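Side-chain contact in ECL CdiI (Enterobacter cloacae subsp. cloacae, PDB 4NTQ), which serves as the immunity protein of a contact-dependent growth inhibition system, the partner of a toxic ribosomal RNase: residues L49-E54 and N108-I113. Sequence-based numbering, arbitrary orientation.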
loop_
_atom_site.group_PDB
_atom_site.type_symbol
_atom_site.label_atom_id
_atom_site.label_comp_id
_atom_site.label_asym_id
_atom_site.label_seq_id
_atom_site.Cartn_x
_atom_site.Cartn_y
_atom_site.Cartn_z
ATOM N N LEU B 49 4.353 -3.760 14.568
ATOM C CA LEU B 49 4.132 -4.124 15.970
ATOM C C LEU B 49 3.524 -2.958 16.758
ATOM O O LEU B 49 2.547 -3.135 17.472
ATOM C CB LEU B 49 5.434 -4.579 16.636
ATOM C CG LEU B 49 5.314 -5.057 18.087
ATOM C CD1 LEU B 49 4.267 -6.133 18.209
ATOM C CD2 LEU B 49 6.646 -5.582 18.609
ATOM N N LYS B 50 4.105 -1.772 16.618
ATOM C CA LYS B 50 3.612 -0.584 17.320
ATOM C C LYS B 50 2.213 -0.233 16.862
ATOM O O LYS B 50 1.330 0.012 17.680
ATOM C CB LYS B 50 4.534 0.617 17.092
ATOM C CG LYS B 50 5.858 0.552 17.846
ATOM C CD LYS B 50 6.671 1.829 17.626
ATOM C CE LYS B 50 7.974 1.810 18.411
ATOM N NZ LYS B 50 8.942 2.839 17.920
ATOM N N SER B 51 2.016 -0.237 15.544
ATOM C CA SER B 51 0.737 0.140 14.946
ATOM C C SER B 51 -0.382 -0.825 15.344
ATOM O O SER B 51 -1.510 -0.415 15.577
ATOM C CB SER B 51 0.877 0.212 13.427
ATOM O OG SER B 51 -0.347 0.558 12.817
ATOM N N LEU B 52 -0.048 -2.112 15.409
ATOM C CA LEU B 52 -0.980 -3.139 15.819
ATOM C C LEU B 52 -1.336 -2.984 17.310
ATOM O O LEU B 52 -2.511 -3.017 17.689
ATOM C CB LEU B 52 -0.397 -4.520 15.514
ATOM C CG LEU B 52 -0.403 -4.856 14.011
ATOM C CD1 LEU B 52 0.475 -6.058 13.705
ATOM C CD2 LEU B 52 -1.826 -5.092 13.497
ATOM N N GLY B 53 -0.321 -2.793 18.144
ATOM C CA GLY B 53 -0.539 -2.451 19.540
ATOM C C GLY B 53 -1.532 -1.309 19.748
ATOM O O GLY B 53 -2.504 -1.472 20.475
ATOM N N GLU B 54 -1.312 -0.168 19.097
ATOM C CA GLU B 54 -2.224 0.975 19.232
ATOM C C GLU B 54 -3.637 0.601 18.812
ATOM O O GLU B 54 -4.579 0.768 19.583
ATOM C CB GLU B 54 -1.771 2.176 18.394
ATOM C CG GLU B 54 -0.347 2.646 18.621
ATOM C CD GLU B 54 0.053 3.742 17.642
ATOM O OE1 GLU B 54 -0.819 4.177 16.860
ATOM O OE2 GLU B 54 1.231 4.162 17.647
ATOM N N ASN B 108 3.771 8.246 13.766
ATOM C CA ASN B 108 2.451 8.856 13.840
ATOM C C ASN B 108 1.468 8.349 12.779
ATOM O O ASN B 108 0.397 8.939 12.608
ATOM C CB ASN B 108 2.550 10.387 13.732
ATOM C CG ASN B 108 3.265 11.021 14.906
ATOM O OD1 ASN B 108 3.237 10.498 16.020
ATOM N ND2 ASN B 108 3.921 12.164 14.658
ATOM N N ILE B 109 1.831 7.279 12.071
ATOM C CA ILE B 109 1.056 6.804 10.919
ATOM C C ILE B 109 -0.456 6.630 11.172
ATOM O O ILE B 109 -1.273 6.854 10.281
ATOM C CB ILE B 109 1.650 5.493 10.329
ATOM C CG1 ILE B 109 0.944 5.099 9.033
ATOM C CG2 ILE B 109 1.537 4.358 11.313
ATOM C CD1 ILE B 109 1.530 3.847 8.351
ATOM N N ASN B 110 -0.828 6.230 12.380
ATOM C CA ASN B 110 -2.233 5.981 12.649
ATOM C C ASN B 110 -3.061 7.267 12.724
ATOM O O ASN B 110 -4.272 7.222 12.536
ATOM C CB ASN B 110 -2.422 5.091 13.884
ATOM C CG ASN B 110 -2.216 3.617 13.569
ATOM O OD1 ASN B 110 -2.590 3.151 12.502
ATOM N ND2 ASN B 110 -1.600 2.890 14.487
ATOM N N LYS B 111 -2.396 8.399 12.978
ATOM C CA LYS B 111 -3.033 9.719 12.922
ATOM C C LYS B 111 -3.370 10.129 11.486
ATOM O O LYS B 111 -4.246 10.961 11.268
ATOM C CB LYS B 111 -2.141 10.803 13.553
ATOM C CG LYS B 111 -1.875 10.656 15.045
ATOM C CD LYS B 111 -3.165 10.690 15.859
ATOM C CE LYS B 111 -3.891 12.031 15.731
ATOM N NZ LYS B 111 -5.173 12.066 16.513
ATOM N N PHE B 112 -2.674 9.550 10.506
ATOM C CA PHE B 112 -2.846 9.972 9.113
ATOM C C PHE B 112 -3.955 9.191 8.427
ATOM O O PHE B 112 -4.223 9.353 7.246
ATOM C CB PHE B 112 -1.518 9.876 8.351
ATOM C CG PHE B 112 -0.491 10.864 8.823
ATOM C CD1 PHE B 112 -0.190 11.994 8.068
ATOM C CD2 PHE B 112 0.147 10.687 10.042
ATOM C CE1 PHE B 112 0.750 12.922 8.515
ATOM C CE2 PHE B 112 1.084 11.607 10.500
ATOM C CZ PHE B 112 1.389 12.731 9.732
ATOM N N ILE B 113 -4.605 8.350 9.208
ATOM C CA ILE B 113 -5.646 7.468 8.714
ATOM C C ILE B 113 -6.934 7.911 9.356
ATOM O O ILE B 113 -6.962 8.129 10.575
ATOM C CB ILE B 113 -5.390 6.023 9.194
ATOM C CG1 ILE B 113 -4.146 5.447 8.504
ATOM C CG2 ILE B 113 -6.627 5.161 8.984
ATOM C CD1 ILE B 113 -4.094 5.712 7.003
#
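Asn110 reaches from a short 3-10 turn to the helix bearing Ser51 and Glu54, and illustrates how one side-chain amide can tie a loop to a helix through its NH2 and to a strand through its carbonyl oxygen. The NH2 group does the work across the contact. Its bond from ND2 of Asn110 to OE1 of Glu54, 2.8 Å long, is nearly straight (176°), with OE1 lying in the amide plane, yet the carboxylate is met from above its own plane, the two planes lying 69° apart. Glu54 runs extended beyond CG to bring OE1 there. Ser51 adds a second, more bent bond, its OG 3.1 Å from ND2 of Asn110 and tilted from the amide plane. The carbonyl O of Ser51, 3.5 Å from ND2 of Asn110, weakly shares the N-H that points to OG. Strand 61-65 supplies the other partners: Ala63 O is bonded to the hydroxyl of Ser51, and Ala63 N donates to OD1 of Asn110, which probably helps fix the rotation of the amide. Ile109 also packs on Ala63. The contact thus joins helix 41-58 to the connection between strands 88-97 and 129-132, beside strand 61-65, outermost within this chain in the antiparallel sheet that also holds strands 76-85, 88-97 and 129-132.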